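PDB 2FZF: hypothetical protein from Pyrococcus furiosus, which is of unknown function but belongs to the rubrerythrin family of four-helix-bundle proteins, whose members typically bind a pair of metal ions. Local coordinates for the interface of chains A and B. Sequence-based numbering; all coordinates share one arbitrary frame. Chains: chain A/B, hypothetical protein.

Contact 1: the interface of chains A and B. Residues chain A 53-54, 153, 157; chain B 57, 61, 142, 146.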
loop_
_atom_site.group_PDB
_atom_site.type_symbol
_atom_site.label_atom_id
_atom_site.label_comp_id
_atom_site.label_asym_id
_atom_site.label_seq_id
_atom_site.Cartn_x
_atom_site.Cartn_y
_atom_site.Cartn_z
ATOM N N GLU A 53 13.525 -1.758 5.556
ATOM C CA GLU A 53 12.904 -2.928 4.930
ATOM C C GLU A 53 11.733 -2.433 4.079
ATOM O O GLU A 53 11.661 -2.721 2.882
ATOM C CB GLU A 53 12.384 -3.902 6.005
ATOM C CG GLU A 53 13.012 -5.320 6.015
ATOM C CD GLU A 53 12.644 -6.193 4.802
ATOM O OE1 GLU A 53 13.061 -7.379 4.775
ATOM O OE2 GLU A 53 11.946 -5.710 3.874
ATOM N N LYS A 54 10.815 -1.699 4.714
ATOM C CA LYS A 54 9.658 -1.136 4.029
ATOM C C LYS A 54 10.159 -0.245 2.910
ATOM O O LYS A 54 9.737 -0.378 1.770
ATOM C CB LYS A 54 8.789 -0.305 4.993
ATOM C CG LYS A 54 7.722 -1.090 5.786
ATOM C CD LYS A 54 8.313 -2.351 6.436
ATOM C CE LYS A 54 7.306 -3.159 7.276
ATOM N NZ LYS A 54 6.888 -2.499 8.553
ATOM N N THR A 153 0.984 3.105 2.743
ATOM C CA THR A 153 2.041 2.391 3.443
ATOM C C THR A 153 2.964 3.435 4.067
ATOM O O THR A 153 3.321 3.335 5.238
ATOM C CB THR A 153 2.863 1.494 2.480
ATOM O OG1 THR A 153 1.988 0.579 1.816
ATOM C CG2 THR A 153 3.917 0.705 3.240
ATOM N N GLU A 157 3.932 4.262 8.234
ATOM C CA GLU A 157 5.260 4.449 8.787
ATOM C C GLU A 157 5.344 5.788 9.514
ATOM O O GLU A 157 5.681 5.849 10.695
ATOM C CB GLU A 157 6.308 4.367 7.684
ATOM C CG GLU A 157 6.512 2.951 7.195
ATOM C CD GLU A 157 6.655 1.970 8.338
ATOM O OE1 GLU A 157 7.357 2.294 9.325
ATOM O OE2 GLU A 157 6.067 0.875 8.249
ATOM N N TRP B 57 4.541 -10.778 0.650
ATOM C CA TRP B 57 4.864 -9.600 1.437
ATOM C C TRP B 57 3.669 -9.157 2.290
ATOM O O TRP B 57 3.844 -8.547 3.345
ATOM C CB TRP B 57 5.331 -8.470 0.524
ATOM C CG TRP B 57 5.670 -7.228 1.277
ATOM C CD1 TRP B 57 4.930 -6.080 1.337
ATOM C CD2 TRP B 57 6.816 -7.013 2.115
ATOM N NE1 TRP B 57 5.545 -5.164 2.156
ATOM C CE2 TRP B 57 6.704 -5.709 2.646
ATOM C CE3 TRP B 57 7.928 -7.793 2.466
ATOM C CZ2 TRP B 57 7.663 -5.165 3.516
ATOM C CZ3 TRP B 57 8.885 -7.251 3.333
ATOM C CH2 TRP B 57 8.743 -5.949 3.845
ATOM N N GLU B 61 3.200 -8.629 6.725
ATOM C CA GLU B 61 2.562 -7.485 7.341
ATOM C C GLU B 61 1.492 -7.913 8.335
ATOM O O GLU B 61 1.352 -7.310 9.395
ATOM C CB GLU B 61 1.969 -6.596 6.255
ATOM C CG GLU B 61 3.041 -5.910 5.423
ATOM C CD GLU B 61 3.744 -4.806 6.194
ATOM O OE1 GLU B 61 4.816 -4.345 5.738
ATOM O OE2 GLU B 61 3.209 -4.392 7.253
ATOM N N TYR B 142 -2.221 3.312 12.174
ATOM C CA TYR B 142 -1.222 2.575 11.412
ATOM C C TYR B 142 -1.894 1.375 10.721
ATOM O O TYR B 142 -1.817 1.242 9.496
ATOM C CB TYR B 142 -0.086 2.118 12.353
ATOM C CG TYR B 142 0.755 0.978 11.811
ATOM C CD1 TYR B 142 0.441 -0.349 12.104
ATOM C CD2 TYR B 142 1.816 1.221 10.942
ATOM C CE1 TYR B 142 1.160 -1.404 11.537
ATOM C CE2 TYR B 142 2.535 0.177 10.371
ATOM C CZ TYR B 142 2.203 -1.130 10.668
ATOM O OH TYR B 142 2.902 -2.150 10.071
ATOM N N MET B 146 -2.148 0.452 6.730
ATOM C CA MET B 146 -1.589 -0.737 6.125
ATOM C C MET B 146 -2.693 -1.515 5.409
ATOM O O MET B 146 -2.510 -1.969 4.280
ATOM C CB MET B 146 -0.912 -1.588 7.193
ATOM C CG MET B 146 0.386 -0.978 7.716
ATOM S SD MET B 146 1.584 -0.575 6.390
ATOM C CE MET B 146 1.644 -2.140 5.480
#

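Contact 2: the interface of chains A and B. Residues chain A 155, 159, 162; chain B 138, 141-142, 145.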
loop_
_atom_site.group_PDB
_atom_site.type_symbol
_atom_site.label_atom_id
_atom_site.label_comp_id
_atom_site.label_asym_id
_atom_site.label_seq_id
_atom_site.Cartn_x
_atom_site.Cartn_y
_atom_site.Cartn_z
ATOM N N ARG A 155 2.384 6.540 5.004
ATOM C CA ARG A 155 1.741 7.288 6.087
ATOM C C ARG A 155 1.684 6.411 7.349
ATOM O O ARG A 155 1.751 6.916 8.475
ATOM C CB ARG A 155 0.317 7.718 5.674
ATOM C CG ARG A 155 -0.363 8.731 6.614
ATOM C CD ARG A 155 -1.887 8.570 6.610
ATOM N NE ARG A 155 -2.568 9.354 5.590
ATOM C CZ ARG A 155 -3.834 9.169 5.214
ATOM N NH1 ARG A 155 -4.363 9.942 4.274
ATOM N NH2 ARG A 155 -4.571 8.204 5.746
ATOM N N GLU A 159 3.090 7.552 10.642
ATOM C CA GLU A 159 2.170 7.479 11.778
ATOM C C GLU A 159 2.848 6.852 13.008
ATOM O O GLU A 159 2.753 7.379 14.113
ATOM C CB GLU A 159 0.942 6.646 11.365
ATOM C CG GLU A 159 -0.367 6.956 12.092
ATOM C CD GLU A 159 -0.869 8.373 11.858
ATOM O OE1 GLU A 159 -0.317 9.306 12.480
ATOM O OE2 GLU A 159 -1.806 8.549 11.056
ATOM N N LEU A 162 5.802 8.734 14.789
ATOM C CA LEU A 162 5.417 9.851 15.649
ATOM C C LEU A 162 5.463 9.467 17.123
ATOM O O LEU A 162 5.679 10.317 17.994
ATOM C CB LEU A 162 4.012 10.319 15.283
ATOM C CG LEU A 162 3.881 10.981 13.914
ATOM C CD1 LEU A 162 2.424 10.947 13.500
ATOM C CD2 LEU A 162 4.426 12.411 13.949
ATOM N N ARG B 138 -2.655 6.210 17.200
ATOM C CA ARG B 138 -1.714 6.109 16.075
ATOM C C ARG B 138 -1.659 4.664 15.606
ATOM O O ARG B 138 -1.705 4.386 14.408
ATOM C CB ARG B 138 -0.296 6.536 16.487
ATOM C CG ARG B 138 -0.108 8.017 16.807
ATOM C CD ARG B 138 1.379 8.325 16.969
ATOM N NE ARG B 138 1.675 9.608 17.615
ATOM C CZ ARG B 138 1.225 10.792 17.199
ATOM N NH1 ARG B 138 0.437 10.883 16.131
ATOM N NH2 ARG B 138 1.594 11.889 17.842
ATOM N N ARG B 141 -4.454 3.783 13.741
ATOM C CA ARG B 141 -4.295 4.527 12.504
ATOM C C ARG B 141 -3.300 3.814 11.587
ATOM O O ARG B 141 -3.515 3.702 10.370
ATOM C CB ARG B 141 -3.862 5.963 12.796
ATOM C CG ARG B 141 -4.911 6.953 12.323
ATOM C CD ARG B 141 -4.546 8.372 12.659
ATOM N NE ARG B 141 -4.866 8.701 14.045
ATOM C CZ ARG B 141 -4.027 9.316 14.869
ATOM N NH1 ARG B 141 -2.822 9.661 14.443
ATOM N NH2 ARG B 141 -4.396 9.585 16.110
ATOM N N TYR B 142 -2.221 3.312 12.174
ATOM C CA TYR B 142 -1.222 2.575 11.412
ATOM C C TYR B 142 -1.894 1.375 10.721
ATOM O O TYR B 142 -1.817 1.242 9.496
ATOM C CB TYR B 142 -0.086 2.118 12.353
ATOM C CG TYR B 142 0.755 0.978 11.811
ATOM C CD1 TYR B 142 0.441 -0.349 12.104
ATOM C CD2 TYR B 142 1.816 1.221 10.942
ATOM C CE1 TYR B 142 1.160 -1.404 11.537
ATOM C CE2 TYR B 142 2.535 0.177 10.371
ATOM C CZ TYR B 142 2.203 -1.130 10.668
ATOM O OH TYR B 142 2.902 -2.150 10.071
ATOM N N ASP B 145 -4.059 2.238 7.877
ATOM C CA ASP B 145 -3.295 2.597 6.680
ATOM C C ASP B 145 -2.705 1.382 5.968
ATOM O O ASP B 145 -2.749 1.287 4.741
ATOM C CB ASP B 145 -2.201 3.604 7.024
ATOM C CG ASP B 145 -2.768 4.978 7.328
ATOM O OD1 ASP B 145 -3.852 5.274 6.788
ATOM O OD2 ASP B 145 -2.139 5.755 8.089
#

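Contact 1: the interface of chains A and B
A:Lys54 NZ, the side-chain ammonium, is shared between two carboxylates, one from each chain of the pair. Across the interface it faces B:Glu61 OE1 in a long salt bridge of 4.0 Å, the two side chains reaching toward each other tip to tip. Within its own chain it meets A:Glu157 OE2 at 3.5 Å, a salt bridge whose hydrogen bond is weak. Bends of the lysine chain at chi2 and chi4 (-70°) turn the ammonium toward A:Glu157 and leave the methylene CE as the part nearest to B:Glu61 OE1. The acceptor oxygens A:Glu157 OE2 and B:Glu61 OE1 are 5.9 Å apart, and the lysine charge would be expected to ease the repulsion between them. On one side of this group, B:Trp57 turns its six-membered ring toward chain A, with CG anti to the backbone N (chi1 180°). Its CH2 corner meets the carboxylate of A:Glu53, whose CD is 4.0 Å away; the two side chains slide past each other in opposite directions, their planes 27° apart. The lysine stem crosses the same indole at about a right angle, with A:Lys54 CD 4.1 Å from B:Trp57 CZ2. On the other side, the methyl CG2 of A:Thr153 rests 4.1 Å from B:Met146 SD. B:Met146 CG in turn covers one face of the B:Tyr142 ring near its rim, while A:Glu157 runs alongside that tyrosine. If this pairing of chains is the biological one, the patch would contribute long-range charge pairing and loose apolar contact to holding the two copies together.

Contact 2: the interface of chains A and B
The guanidinium of B:Arg138 carries A:Leu162 CB on one face, over its centre and 3.3 Å above the plane, so an aliphatic carbon covers a cationic group. The leucine methyl CD1 extends this contact toward NH1, and the two side chains cross at about a right angle. A second guanidinium, that of B:Arg141, is used differently: A:Glu159 OE1 and B:Arg138 NH1 lie at its edge, in its plane, and the backbone N of B:Arg138 sits above one face toward the rim. B:Arg141 NH1 forms a salt bridge with A:Glu159 OE1 at 3.2 Å, although the accompanying hydrogen bond is weak. The carboxylate stands nearly upright to this guanidinium, 85° between planes. With CG anti to the backbone N (chi1 -153°), A:Glu159 lays its CG 3.7 Å from B:Arg141 CB, and the bend at chi2 then carries the carboxylate to NH1. B:Arg138 NH1 adds a second positive charge 4.0 Å from A:Glu159 OE1, without a bond, and would be expected to help stabilise the carboxylate. An alanine in place of B:Arg138 would probably leave A:Leu162 without its flat covering partner, open a gap beside it and deprive A:Glu159 of this neighbouring charge. The extended stem of B:Arg138 also passes the backbone carbonyl of A:Glu159, with CD 3.3 Å from that O. Farther along the same helices the charges are reversed between chains, and A:Arg155 crosses B:Asp145 at about a right angle. One carboxylate oxygen, B:Asp145 OD2, lies 4.1 Å from A:Glu159 OE2, a like-charge pair that the surrounding arginines may offset. A:Arg155 NH2 donates a hydrogen bond of 3.2 Å to the other oxygen, B:Asp145 OD1, meeting it on the syn side but 29° out of the carboxylate plane.

Contact 1 and contact 2 adjoin each other, the centres of their C-alpha atoms about 10 Å apart, and share B:Tyr142. Both draw on helix 134-164 of chain A and helix 134-162 of chain B; contact 1 adds helix 51-61 of chain A and helix 51-76 of chain B. One long helix per chain therefore runs through both patches, with charged and apolar groups mixed in each and the cross-chain charge pairs shorter in contact 2. Two-fold symmetry repeats each patch with the chains exchanged. Such an extended surface is compatible with a stable dimer, although the structure alone does not show that the protein dimerises in the cell.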